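DUF3856 domain-containing protein (Chlorobium tepidum, PDB 2HR2) is of unknown function but has a TPR-like alpha-alpha superhelix fold, the kind of helical scaffold that often serves in binding other proteins or peptides. Local coordinates at residues Tyr12-Asp17 and Cys34-Glu39; Phe55-His60 and Leu84-Arg89; Gly91-Asp96 and Leu100-Val105. One frame throughout, in Å; residues are numbered along the deposited sequence.

Interaction 1 (Tyr12-Asp17 and Cys34-Glu39); sequences YLALSD and CRRAME
Ala14 and Ala37 meet in the first antiparallel helical hairpin of this TPR-like superhelix, where helix 4-24 packs against helix 27-41. The two segments run at 166° to each other. Their axes come within 8.1 Å, a close spacing for helices, and small residues on both sides permit it. Ala14 and Ala37 have the closest CA atoms. Both methyls point at the partner helix and touch, Ala14 CB to Ala37 CB at 3.7 Å. Ala37 CB also lies 4.0 Å from Leu15 N, the backbone nitrogen after Ala14. The side chains of Leu15 and Ala37 meet at their first carbons, Leu15 CB to Ala37 CB at 4.3 Å.

Arg36, at the exposed side of the contact, lies over Ala14. Its CG lies anti to the backbone N (chi1 -172°), and the chain then bends at chi3 (67°). That bend brings the guanidinium over the Ala14 methyl. Ala14 CB sits over one face of the group, displaced toward its rim, with Arg36 NH2 3.7 Å away. Arg36 NH2 is also hydrogen-bonded to Asn33 OD1 one turn back, which helps fix the rotation of the group. Asp17 OD2 is near, 4.6 Å from Arg36 NH2, too far for a salt bridge. Asp17 OD1 is paired instead with Arg20 in its own helix.

No hydrogen bond crosses between the segments. The hairpin is therefore joined here by apolar contact between small side chains, with one face of the arginine group laid on the Ala14 methyl. The charges of Asp17 and Arg36 probably add only a modest attraction at the surface.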
ATOM      1  N   TYR A  12       8.458  12.343   7.106  1.00 60.24           N
ATOM      2  CA  TYR A  12       8.774  12.217   5.677  1.00 60.53           C
ATOM      3  C   TYR A  12      10.006  11.349   5.426  1.00 59.91           C
ATOM      4  O   TYR A  12       9.982  10.498   4.545  1.00 59.37           O
ATOM      5  CB  TYR A  12       8.932  13.588   4.996  1.00 61.78           C
ATOM      6  CG  TYR A  12       7.685  14.073   4.287  1.00 63.62           C
ATOM      7  CD1 TYR A  12       6.561  14.481   4.992  1.00 65.69           C
ATOM      8  CD2 TYR A  12       7.641  14.129   2.897  1.00 68.60           C
ATOM      9  CE1 TYR A  12       5.418  14.924   4.332  1.00 67.01           C
ATOM     10  CE2 TYR A  12       6.509  14.568   2.230  1.00 70.71           C
ATOM     11  CZ  TYR A  12       5.402  14.966   2.950  1.00 69.49           C
ATOM     12  OH  TYR A  12       4.284  15.402   2.276  1.00 68.67           O
ATOM     13  N   LEU A  13      11.068  11.549   6.203  1.00 60.00           N
ATOM     14  CA  LEU A  13      12.286  10.755   6.034  1.00 59.94           C
ATOM     15  C   LEU A  13      12.079   9.294   6.435  1.00 59.85           C
ATOM     16  O   LEU A  13      12.668   8.400   5.829  1.00 59.59           O
ATOM     17  CB  LEU A  13      13.457  11.365   6.803  1.00 59.45           C
ATOM     18  CG  LEU A  13      13.923  12.733   6.298  1.00 59.39           C
ATOM     19  CD1 LEU A  13      15.003  13.310   7.206  1.00 60.20           C
ATOM     20  CD2 LEU A  13      14.424  12.650   4.871  1.00 59.18           C
ATOM     21  N   ALA A  14      11.251   9.054   7.449  1.00 59.81           N
ATOM     22  CA  ALA A  14      10.946   7.694   7.868  1.00 59.84           C
ATOM     23  C   ALA A  14      10.222   6.957   6.741  1.00 60.22           C
ATOM     24  O   ALA A  14      10.541   5.801   6.458  1.00 59.96           O
ATOM     25  CB  ALA A  14      10.102   7.697   9.134  1.00 59.56           C
ATOM     26  N   LEU A  15       9.265   7.631   6.097  1.00 60.23           N
ATOM     27  CA  LEU A  15       8.515   7.030   4.995  1.00 60.30           C
ATOM     28  C   LEU A  15       9.398   6.830   3.764  1.00 60.08           C
ATOM     29  O   LEU A  15       9.275   5.806   3.097  1.00 60.36           O
ATOM     30  CB  LEU A  15       7.275   7.851   4.635  1.00 60.21           C
ATOM     31  CG  LEU A  15       6.340   7.225   3.586  1.00 60.53           C
ATOM     32  CD1 LEU A  15       5.770   5.901   4.068  1.00 60.71           C
ATOM     33  CD2 LEU A  15       5.208   8.176   3.244  1.00 60.40           C
ATOM     34  N   SER A  16      10.269   7.789   3.445  1.00 59.89           N
ATOM     35  CA  SER A  16      11.170   7.632   2.305  0.50 60.12           C
ATOM     36  C   SER A  16      12.089   6.434   2.518  1.00 60.58           C
ATOM     37  O   SER A  16      12.323   5.671   1.592  1.00 61.25           O
ATOM     38  CB  SER A  16      11.996   8.894   2.059  0.50 60.31           C
ATOM     39  OG  SER A  16      11.181   9.948   1.575  0.50 60.03           O
ATOM     40  N   ASP A  17      12.605   6.277   3.740  1.00 60.63           N
ATOM     41  CA  ASP A  17      13.460   5.136   4.074  1.00 61.48           C
ATOM     42  C   ASP A  17      12.696   3.831   3.854  1.00 60.99           C
ATOM     43  O   ASP A  17      13.224   2.890   3.254  1.00 60.98           O
ATOM     44  CB  ASP A  17      13.966   5.202   5.529  1.00 62.52           C
ATOM     45  CG  ASP A  17      15.036   6.278   5.750  1.00 66.49           C
ATOM     46  OD1 ASP A  17      15.478   6.885   4.756  1.00 70.59           O
ATOM     47  OD2 ASP A  17      15.439   6.509   6.918  1.00 69.23           O
ATOM     48  N   CYS A  34       7.407   2.399   8.464  1.00 60.60           N
ATOM     49  CA  CYS A  34       6.057   2.887   8.166  1.00 61.20           C
ATOM     50  C   CYS A  34       5.299   3.189   9.447  1.00 60.94           C
ATOM     51  O   CYS A  34       4.636   4.219   9.546  1.00 61.51           O
ATOM     52  CB  CYS A  34       5.259   1.868   7.365  1.00 61.65           C
ATOM     53  SG  CYS A  34       5.841   1.648   5.691  1.00 65.70           S
ATOM     54  N   ARG A  35       5.382   2.283  10.417  1.00 60.54           N
ATOM     55  CA  ARG A  35       4.732   2.488  11.701  1.00 60.73           C
ATOM     56  C   ARG A  35       5.369   3.683  12.407  1.00 60.63           C
ATOM     57  O   ARG A  35       4.670   4.501  13.007  1.00 61.31           O
ATOM     58  CB  ARG A  35       4.852   1.258  12.594  1.00 60.13           C
ATOM     59  CG  ARG A  35       4.250  -0.034  12.056  1.00 61.60           C
ATOM     60  CD  ARG A  35       4.401  -1.122  13.111  1.00 62.47           C
ATOM     61  NE  ARG A  35       4.509  -2.481  12.575  1.00 66.47           N
ATOM     62  CZ  ARG A  35       3.497  -3.270  12.219  1.00 66.91           C
ATOM     63  NH1 ARG A  35       2.236  -2.854  12.279  1.00 68.51           N
ATOM     64  NH2 ARG A  35       3.755  -4.494  11.771  1.00 64.34           N
ATOM     65  N   ARG A  36       6.696   3.784  12.325  1.00 60.57           N
ATOM     66  CA  ARG A  36       7.418   4.887  12.955  1.00 60.77           C
ATOM     67  C   ARG A  36       7.023   6.228  12.335  1.00 60.53           C
ATOM     68  O   ARG A  36       6.876   7.219  13.044  1.00 60.01           O
ATOM     69  CB  ARG A  36       8.931   4.677  12.864  1.00 60.52           C
ATOM     70  CG  ARG A  36       9.729   5.704  13.666  1.00 61.38           C
ATOM     71  CD  ARG A  36      11.195   5.310  13.838  1.00 62.14           C
ATOM     72  NE  ARG A  36      11.950   5.328  12.586  1.00 64.07           N
ATOM     73  CZ  ARG A  36      12.430   6.421  11.995  1.00 64.40           C
ATOM     74  NH1 ARG A  36      12.227   7.629  12.505  1.00 66.65           N
ATOM     75  NH2 ARG A  36      13.108   6.313  10.860  1.00 66.06           N
ATOM     76  N   ALA A  37       6.840   6.247  11.018  1.00 60.59           N
ATOM     77  CA  ALA A  37       6.439   7.463  10.312  1.00 60.72           C
ATOM     78  C   ALA A  37       5.084   7.974  10.801  1.00 61.04           C
ATOM     79  O   ALA A  37       4.902   9.179  10.971  1.00 61.03           O
ATOM     80  CB  ALA A  37       6.404   7.228   8.812  1.00 60.95           C
HETATM   81  N   MSE A  38       4.136   7.063  11.021  1.00 61.74           N
HETATM   82  CA  MSE A  38       2.819   7.441  11.538  1.00 63.90           C
HETATM   83  C   MSE A  38       2.881   7.884  12.988  1.00 61.65           C
HETATM   84  O   MSE A  38       2.221   8.850  13.369  1.00 61.49           O
HETATM   85  CB  MSE A  38       1.823   6.294  11.404  1.00 63.80           C
HETATM   86  CG  MSE A  38       1.378   6.067   9.975  1.00 68.66           C
HETATM   87 SE   MSE A  38       0.084   4.591   9.750  1.00 78.97          SE
HETATM   88  CE  MSE A  38       1.332   2.993  10.004  1.00 68.97           C
ATOM     89  N   GLU A  39       3.663   7.172  13.796  1.00 61.20           N
ATOM     90  CA  GLU A  39       3.833   7.521  15.200  1.00 61.22           C
ATOM     91  C   GLU A  39       4.314   8.966  15.327  1.00 60.76           C
ATOM     92  O   GLU A  39       3.811   9.718  16.164  1.00 61.22           O
ATOM     93  CB  GLU A  39       4.820   6.555  15.855  1.00 61.43           C
ATOM     94  CG  GLU A  39       4.968   6.703  17.369  1.00 64.04           C
ATOM     95  CD  GLU A  39       5.776   5.565  17.996  1.00 64.22           C
ATOM     96  OE1 GLU A  39       6.239   4.666  17.253  1.00 71.01           O
ATOM     97  OE2 GLU A  39       5.939   5.568  19.239  1.00 67.26           O
TER

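Interaction 2 (Phe55-His60 and Leu84-Arg89); sequences FDAFCH and LHYFNR
Ala57 meets two aromatic side chains of the opposite helix. The first kind of contact is methyl on ring. Ala57 CB approaches Tyr86 obliquely, on the side of the ring nearest the backbone, with Tyr86 CD2 at 3.4 Å and Tyr86 CG at 3.7 Å. The tyrosine CG is anti to the backbone N (chi1 176°), which carries the ring past the alanine. The same methyl lies over one face of Phe87, with Ala57 CB 4.3 Å from Phe87 CZ. One small residue is thus received between two neighbouring rings.

The second kind is ring against ring. Phe58 and Phe87 meet at Phe58 CE1 and Phe87 CE1, 4.3 Å apart. Each approaches the other obliquely. Both bonds from CA to CB point along the side of the helix pair, and the rings then swing in toward each other.

Polar bonds play no part across the interface. The contact rests on the apolar packing of one methyl and three rings.

The contact joins helix 52-69 to helix 73-90. These helices follow each other in the chain and form a helix pair of the TPR-like alpha-alpha superhelix. Here the short segments cross at -125°, well away from antiparallel. Helix 4-24 lies behind segment 55-60, with Leu15 against Phe55, Phe58 and Cys59. Helix 97-114 flanks the pair, with Leu100 on Phe58 and Glu97 near Phe87.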
ATOM      1  N   PHE A  55      -1.214  11.187   4.285  1.00 59.99           N
ATOM      2  CA  PHE A  55       0.041  10.646   4.776  1.00 59.74           C
ATOM      3  C   PHE A  55      -0.152   9.271   5.412  1.00 60.14           C
ATOM      4  O   PHE A  55       0.636   8.359   5.159  1.00 60.29           O
ATOM      5  CB  PHE A  55       0.691  11.604   5.767  1.00 58.47           C
ATOM      6  CG  PHE A  55       2.063  11.185   6.192  1.00 57.26           C
ATOM      7  CD1 PHE A  55       3.154  11.427   5.374  1.00 55.82           C
ATOM      8  CD2 PHE A  55       2.268  10.548   7.405  1.00 56.73           C
ATOM      9  CE1 PHE A  55       4.421  11.045   5.754  1.00 56.42           C
ATOM     10  CE2 PHE A  55       3.538  10.163   7.797  1.00 57.62           C
ATOM     11  CZ  PHE A  55       4.615  10.410   6.970  1.00 56.90           C
ATOM     12  N   ASP A  56      -1.187   9.121   6.234  1.00 60.46           N
ATOM     13  CA  ASP A  56      -1.484   7.826   6.855  1.00 61.12           C
ATOM     14  C   ASP A  56      -1.827   6.768   5.792  1.00 61.08           C
ATOM     15  O   ASP A  56      -1.454   5.595   5.932  1.00 61.01           O
ATOM     16  CB  ASP A  56      -2.608   7.947   7.899  1.00 61.57           C
ATOM     17  CG  ASP A  56      -2.172   8.698   9.162  1.00 63.51           C
ATOM     18  OD1 ASP A  56      -0.964   8.728   9.474  1.00 68.43           O
ATOM     19  OD2 ASP A  56      -3.048   9.252   9.859  1.00 66.03           O
ATOM     20  N   ALA A  57      -2.513   7.183   4.729  1.00 60.77           N
ATOM     21  CA  ALA A  57      -2.846   6.272   3.636  1.00 60.75           C
ATOM     22  C   ALA A  57      -1.589   5.741   2.953  1.00 60.95           C
ATOM     23  O   ALA A  57      -1.496   4.555   2.645  1.00 61.47           O
ATOM     24  CB  ALA A  57      -3.735   6.967   2.621  1.00 60.95           C
ATOM     25  N   PHE A  58      -0.626   6.626   2.725  1.00 61.06           N
ATOM     26  CA  PHE A  58       0.630   6.266   2.082  1.00 61.33           C
ATOM     27  C   PHE A  58       1.397   5.287   2.970  1.00 60.98           C
ATOM     28  O   PHE A  58       1.948   4.304   2.479  1.00 61.30           O
ATOM     29  CB  PHE A  58       1.466   7.524   1.831  1.00 62.67           C
ATOM     30  CG  PHE A  58       0.970   8.399   0.697  1.00 64.95           C
ATOM     31  CD1 PHE A  58      -0.375   8.452   0.323  1.00 68.28           C
ATOM     32  CD2 PHE A  58       1.863   9.250   0.055  1.00 69.81           C
ATOM     33  CE1 PHE A  58      -0.800   9.287  -0.698  1.00 69.58           C
ATOM     34  CE2 PHE A  58       1.443  10.090  -0.965  1.00 71.34           C
ATOM     35  CZ  PHE A  58       0.109  10.108  -1.342  1.00 69.72           C
ATOM     36  N   CYS A  59       1.417   5.555   4.275  1.00 60.80           N
ATOM     37  CA  CYS A  59       2.088   4.681   5.234  1.00 61.31           C
ATOM     38  C   CYS A  59       1.439   3.298   5.282  1.00 61.20           C
ATOM     39  O   CYS A  59       2.144   2.281   5.309  1.00 61.36           O
ATOM     40  CB  CYS A  59       2.078   5.298   6.637  1.00 61.36           C
ATOM     41  SG  CYS A  59       3.029   6.818   6.805  1.00 63.59           S
ATOM     42  N   HIS A  60       0.106   3.264   5.305  1.00 60.94           N
ATOM     43  CA  HIS A  60      -0.630   1.992   5.316  1.00 60.99           C
ATOM     44  C   HIS A  60      -0.434   1.172   4.032  1.00 60.80           C
ATOM     45  O   HIS A  60      -0.408  -0.060   4.081  1.00 60.48           O
ATOM     46  CB  HIS A  60      -2.127   2.209   5.556  1.00 61.26           C
ATOM     47  CG  HIS A  60      -2.485   2.468   6.986  1.00 61.28           C
ATOM     48  ND1 HIS A  60      -2.958   3.685   7.428  1.00 62.06           N
ATOM     49  CD2 HIS A  60      -2.442   1.664   8.074  1.00 62.04           C
ATOM     50  CE1 HIS A  60      -3.200   3.615   8.725  1.00 62.19           C
ATOM     51  NE2 HIS A  60      -2.893   2.400   9.141  1.00 62.54           N
ATOM     52  N   LEU A  84      -7.152   1.784   1.600  1.00 60.64           N
ATOM     53  CA  LEU A  84      -8.238   1.814   0.628  1.00 60.49           C
ATOM     54  C   LEU A  84      -9.440   2.635   1.094  1.00 60.20           C
ATOM     55  O   LEU A  84     -10.166   3.184   0.264  1.00 60.16           O
ATOM     56  CB  LEU A  84      -8.657   0.389   0.266  1.00 60.24           C
ATOM     57  CG  LEU A  84      -7.581  -0.420  -0.466  1.00 61.29           C
ATOM     58  CD1 LEU A  84      -7.940  -1.897  -0.510  1.00 61.91           C
ATOM     59  CD2 LEU A  84      -7.338   0.117  -1.872  1.00 62.30           C
ATOM     60  N   HIS A  85      -9.651   2.723   2.406  1.00 60.35           N
ATOM     61  CA  HIS A  85     -10.737   3.541   2.956  1.00 60.58           C
ATOM     62  C   HIS A  85     -10.543   4.995   2.516  1.00 60.72           C
ATOM     63  O   HIS A  85     -11.509   5.697   2.238  1.00 60.86           O
ATOM     64  CB  HIS A  85     -10.784   3.438   4.488  1.00 60.59           C
ATOM     65  CG  HIS A  85     -11.918   4.192   5.118  1.00 61.48           C
ATOM     66  ND1 HIS A  85     -13.205   3.698   5.169  1.00 63.00           N
ATOM     67  CD2 HIS A  85     -11.953   5.392   5.746  1.00 62.32           C
ATOM     68  CE1 HIS A  85     -13.987   4.567   5.785  1.00 62.34           C
ATOM     69  NE2 HIS A  85     -13.252   5.602   6.148  1.00 62.19           N
ATOM     70  N   TYR A  86      -9.284   5.428   2.443  1.00 60.86           N
ATOM     71  CA  TYR A  86      -8.944   6.774   1.982  1.00 60.27           C
ATOM     72  C   TYR A  86      -9.002   6.891   0.457  1.00 60.07           C
ATOM     73  O   TYR A  86      -9.620   7.814  -0.071  1.00 59.70           O
ATOM     74  CB  TYR A  86      -7.547   7.176   2.476  1.00 59.65           C
ATOM     75  CG  TYR A  86      -7.074   8.517   1.954  1.00 59.08           C
ATOM     76  CD1 TYR A  86      -7.502   9.705   2.541  1.00 58.32           C
ATOM     77  CD2 TYR A  86      -6.192   8.598   0.877  1.00 58.42           C
ATOM     78  CE1 TYR A  86      -7.071  10.937   2.066  1.00 58.23           C
ATOM     79  CE2 TYR A  86      -5.756   9.827   0.395  1.00 58.40           C
ATOM     80  CZ  TYR A  86      -6.200  10.991   0.997  1.00 58.85           C
ATOM     81  OH  TYR A  86      -5.773  12.213   0.535  1.00 59.74           O
ATOM     82  N   PHE A  87      -8.350   5.965  -0.246  1.00 60.38           N
ATOM     83  CA  PHE A  87      -8.295   6.025  -1.711  1.00 60.59           C
ATOM     84  C   PHE A  87      -9.658   5.916  -2.400  1.00 60.58           C
ATOM     85  O   PHE A  87      -9.875   6.548  -3.433  1.00 60.66           O
ATOM     86  CB  PHE A  87      -7.334   4.979  -2.289  1.00 60.60           C
ATOM     87  CG  PHE A  87      -5.887   5.220  -1.953  1.00 60.17           C
ATOM     88  CD1 PHE A  87      -5.256   6.394  -2.338  1.00 60.24           C
ATOM     89  CD2 PHE A  87      -5.140   4.249  -1.305  1.00 60.71           C
ATOM     90  CE1 PHE A  87      -3.920   6.609  -2.043  1.00 60.38           C
ATOM     91  CE2 PHE A  87      -3.800   4.457  -1.011  1.00 61.06           C
ATOM     92  CZ  PHE A  87      -3.191   5.638  -1.383  1.00 60.88           C
ATOM     93  N   ASN A  88     -10.571   5.125  -1.847  1.00 60.62           N
ATOM     94  CA  ASN A  88     -11.900   5.008  -2.439  1.00 60.40           C
ATOM     95  C   ASN A  88     -12.693   6.309  -2.292  1.00 60.47           C
ATOM     96  O   ASN A  88     -13.537   6.614  -3.134  1.00 60.78           O
ATOM     97  CB  ASN A  88     -12.666   3.819  -1.852  1.00 59.83           C
ATOM     98  CG  ASN A  88     -12.052   2.473  -2.233  1.00 60.26           C
ATOM     99  OD1 ASN A  88     -11.201   2.377  -3.126  1.00 62.50           O
ATOM    100  ND2 ASN A  88     -12.491   1.423  -1.556  1.00 59.07           N
ATOM    101  N   ARG A  89     -12.402   7.085  -1.248  1.00 60.69           N
ATOM    102  CA  ARG A  89     -13.081   8.359  -1.010  1.00 60.82           C
ATOM    103  C   ARG A  89     -12.407   9.538  -1.721  1.00 61.21           C
ATOM    104  O   ARG A  89     -13.049  10.220  -2.519  1.00 61.64           O
ATOM    105  CB  ARG A  89     -13.166   8.650   0.494  1.00 59.98           C
TER

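Interaction 3 (Gly91-Asp96 and Leu100-Val105); sequences GELNQD and LWISAV
Trp101 reaches from helix 97-114 to the loop that leads into that helix, and it buries more surface here than any other residue of the two segments. With CG anti to the backbone N (chi1 -168°), the indole extends its six-membered ring toward the loop backbone. Trp101 CZ3 does most of the touching. It lies 3.7 Å from Gly91 C and 3.8 Å from Leu93 N. The approach of Leu93 N is at the edge of the ring, near its plane, whereas Gly91 comes in obliquely.

Leu93 is second in buried surface. It sits in a type I beta turn from Glu92 to Gln95. Leu93 CB is 4.1 Å from Trp101 CZ3. The Leu93 branch goes on to Ile102, with Leu93 CD1 4.2 Å from Ile102 CG1. The two aliphatic side chains cross at about a right angle.

Gly91 has no side chain, and a CB there would point toward the indole. Its backbone can thus lie directly against Trp101.

Beyond the loop, the indole meets the Phe87 ring with planes about 15° apart, and Met131 of helix 118-134 also touches it. With an alanine here instead of Trp101, a gap would probably open beside Gly91 and Leu93, and Phe87 would lose its ring partner.

No hydrogen bond joins the two segments. Between them the loop is held by van der Waals contact of main chain and leucine with the indole. Glu97, at the start of the same helix, adds a hydrogen bond from Glu92 N to its OE1. Arg135 and Lys136, just after helix 118-134, hold the turn by further polar bonds.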
ATOM      1  N   GLY A  91      -9.176   9.379  -3.473  1.00 61.50           N
ATOM      2  CA  GLY A  91      -8.065   8.978  -4.341  1.00 61.37           C
ATOM      3  C   GLY A  91      -8.165   9.465  -5.777  1.00 61.59           C
ATOM      4  O   GLY A  91      -9.263   9.594  -6.324  1.00 61.88           O
ATOM      5  N   GLU A  92      -7.004   9.731  -6.375  1.00 61.65           N
ATOM      6  CA  GLU A  92      -6.893  10.166  -7.773  1.00 61.91           C
ATOM      7  C   GLU A  92      -5.930   9.220  -8.505  1.00 61.36           C
ATOM      8  O   GLU A  92      -4.717   9.246  -8.281  1.00 61.04           O
ATOM      9  CB  GLU A  92      -6.473  11.636  -7.846  1.00 62.16           C
ATOM     10  CG  GLU A  92      -7.617  12.567  -7.389  1.00 63.54           C
ATOM     11  CD  GLU A  92      -7.303  14.048  -7.496  1.00 62.89           C
ATOM     12  OE1 GLU A  92      -6.111  14.420  -7.442  1.00 65.49           O
ATOM     13  OE2 GLU A  92      -8.263  14.841  -7.611  1.00 63.09           O
ATOM     14  N   LEU A  93      -6.498   8.376  -9.364  1.00 60.95           N
ATOM     15  CA  LEU A  93      -5.744   7.339 -10.070  1.00 60.80           C
ATOM     16  C   LEU A  93      -4.634   7.847 -10.994  1.00 60.83           C
ATOM     17  O   LEU A  93      -3.590   7.211 -11.096  1.00 60.75           O
ATOM     18  CB  LEU A  93      -6.705   6.439 -10.863  1.00 60.58           C
ATOM     19  CG  LEU A  93      -6.137   5.205 -11.576  1.00 60.66           C
ATOM     20  CD1 LEU A  93      -5.414   4.287 -10.601  1.00 60.58           C
ATOM     21  CD2 LEU A  93      -7.238   4.446 -12.296  1.00 60.53           C
ATOM     22  N   ASN A  94      -4.849   8.982 -11.654  1.00 60.92           N
ATOM     23  CA  ASN A  94      -3.854   9.517 -12.593  1.00 60.57           C
ATOM     24  C   ASN A  94      -2.787  10.446 -12.002  1.00 60.87           C
ATOM     25  O   ASN A  94      -2.122  11.155 -12.744  1.00 61.91           O
ATOM     26  CB  ASN A  94      -4.562  10.182 -13.776  1.00 60.11           C
ATOM     27  CG  ASN A  94      -5.322   9.189 -14.623  1.00 59.84           C
ATOM     28  OD1 ASN A  94      -4.899   8.047 -14.789  1.00 60.95           O
ATOM     29  ND2 ASN A  94      -6.443   9.621 -15.180  1.00 61.75           N
ATOM     30  N   GLN A  95      -2.622  10.445 -10.682  1.00 60.93           N
ATOM     31  CA  GLN A  95      -1.565  11.231 -10.039  1.00 61.27           C
ATOM     32  C   GLN A  95      -0.612  10.236  -9.422  1.00 61.09           C
ATOM     33  O   GLN A  95      -0.941   9.054  -9.373  1.00 61.63           O
ATOM     34  CB  GLN A  95      -2.121  12.207  -9.017  1.00 61.54           C
ATOM     35  CG  GLN A  95      -3.111  13.169  -9.661  1.00 63.62           C
ATOM     36  CD  GLN A  95      -3.141  14.542  -9.022  1.00 65.92           C
ATOM     37  OE1 GLN A  95      -2.307  14.878  -8.178  1.00 70.33           O
ATOM     38  NE2 GLN A  95      -4.095  15.357  -9.449  1.00 66.79           N
ATOM     39  N   ASP A  96       0.555  10.683  -8.960  1.00 61.06           N
ATOM     40  CA  ASP A  96       1.529   9.754  -8.355  1.00 62.28           C
ATOM     41  C   ASP A  96       0.880   8.877  -7.289  1.00 62.01           C
ATOM     42  O   ASP A  96       1.199   7.699  -7.164  1.00 62.05           O
ATOM     43  CB  ASP A  96       2.743  10.476  -7.781  1.00 63.82           C
ATOM     44  CG  ASP A  96       3.777  10.786  -8.838  1.00 70.37           C
ATOM     45  OD1 ASP A  96       3.402  11.174  -9.968  1.00 76.26           O
ATOM     46  OD2 ASP A  96       4.976  10.638  -8.525  1.00 80.39           O
ATOM     47  N   LEU A 100       0.281   4.130  -5.382  1.00 61.11           N
ATOM     48  CA  LEU A 100       0.058   3.558  -4.054  1.00 61.14           C
ATOM     49  C   LEU A 100      -1.352   2.965  -3.923  1.00 60.63           C
ATOM     50  O   LEU A 100      -1.546   2.022  -3.163  1.00 60.41           O
ATOM     51  CB  LEU A 100       0.333   4.589  -2.953  1.00 61.42           C
ATOM     52  CG  LEU A 100       1.796   5.033  -2.809  1.00 61.97           C
ATOM     53  CD1 LEU A 100       1.939   6.155  -1.790  1.00 62.89           C
ATOM     54  CD2 LEU A 100       2.694   3.858  -2.428  1.00 63.39           C
ATOM     55  N   TRP A 101      -2.324   3.516  -4.651  1.00 60.26           N
ATOM     56  CA  TRP A 101      -3.688   2.984  -4.643  1.00 60.17           C
ATOM     57  C   TRP A 101      -3.622   1.560  -5.202  1.00 60.69           C
ATOM     58  O   TRP A 101      -4.083   0.616  -4.563  1.00 60.36           O
ATOM     59  CB  TRP A 101      -4.608   3.828  -5.528  1.00 59.81           C
ATOM     60  CG  TRP A 101      -6.094   3.565  -5.387  1.00 59.18           C
ATOM     61  CD1 TRP A 101      -6.703   2.493  -4.790  1.00 59.09           C
ATOM     62  CD2 TRP A 101      -7.147   4.343  -5.970  1.00 58.80           C
ATOM     63  NE1 TRP A 101      -8.069   2.601  -4.904  1.00 59.42           N
ATOM     64  CE2 TRP A 101      -8.366   3.719  -5.635  1.00 58.03           C
ATOM     65  CE3 TRP A 101      -7.177   5.525  -6.721  1.00 59.69           C
ATOM     66  CZ2 TRP A 101      -9.596   4.230  -6.023  1.00 58.11           C
ATOM     67  CZ3 TRP A 101      -8.403   6.035  -7.105  1.00 59.23           C
ATOM     68  CH2 TRP A 101      -9.597   5.387  -6.757  1.00 59.65           C
ATOM     69  N   ILE A 102      -3.031   1.425  -6.391  1.00 60.82           N
ATOM     70  CA  ILE A 102      -2.891   0.135  -7.063  1.00 60.58           C
ATOM     71  C   ILE A 102      -2.146  -0.855  -6.168  1.00 60.80           C
ATOM     72  O   ILE A 102      -2.534  -2.020  -6.066  1.00 61.34           O
ATOM     73  CB  ILE A 102      -2.179   0.281  -8.441  1.00 60.36           C
ATOM     74  CG1 ILE A 102      -3.076   1.047  -9.421  1.00 60.61           C
ATOM     75  CG2 ILE A 102      -1.846  -1.099  -9.038  1.00 60.59           C
ATOM     76  CD1 ILE A 102      -2.423   1.388 -10.740  1.00 60.54           C
ATOM     77  N   SER A 103      -1.088  -0.381  -5.520  1.00 60.63           N
ATOM     78  CA  SER A 103      -0.309  -1.198  -4.596  1.00 60.43           C
ATOM     79  C   SER A 103      -1.177  -1.773  -3.474  1.00 60.34           C
ATOM     80  O   SER A 103      -1.079  -2.955  -3.150  1.00 60.37           O
ATOM     81  CB  SER A 103       0.827  -0.358  -3.997  1.00 59.75           C
ATOM     82  OG  SER A 103       1.505  -1.052  -2.961  1.00 61.47           O
ATOM     83  N   ALA A 104      -2.019  -0.930  -2.883  1.00 60.50           N
ATOM     84  CA  ALA A 104      -2.900  -1.349  -1.794  1.00 60.70           C
ATOM     85  C   ALA A 104      -3.915  -2.402  -2.235  1.00 60.73           C
ATOM     86  O   ALA A 104      -4.213  -3.330  -1.484  1.00 60.87           O
ATOM     87  CB  ALA A 104      -3.614  -0.146  -1.205  1.00 60.81           C
ATOM     88  N   VAL A 105      -4.442  -2.252  -3.447  1.00 60.50           N
ATOM     89  CA  VAL A 105      -5.405  -3.207  -3.997  1.00 60.38           C
ATOM     90  C   VAL A 105      -4.702  -4.546  -4.236  1.00 60.39           C
ATOM     91  O   VAL A 105      -5.263  -5.605  -3.962  1.00 60.06           O
ATOM     92  CB  VAL A 105      -6.051  -2.665  -5.303  1.00 59.98           C
ATOM     93  CG1 VAL A 105      -6.987  -3.678  -5.937  1.00 60.64           C
ATOM     94  CG2 VAL A 105      -6.822  -1.394  -5.024  1.00 59.13           C
TER

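The three contacts follow one another along the chain, each closing before the next opens. Interaction 1 pairs helices 4-24 and 27-41, interaction 2 pairs helices 52-69 and 73-90, and interaction 3 packs the loop after helix 73-90 on helix 97-114. Centres of interactions 1 and 2 are about 15 Å apart. The two touch where selenomethionine Met38 packs on Cys59 and His60. Interactions 2 and 3 are closer, about 9 Å between centres, and meet, among other places, where Leu84 packs on Val105. Interactions 1 and 3 do not touch; their nearest atoms are about 6 Å apart. Successive helices thus stack in sequence order, as expected of an alpha-alpha superhelix.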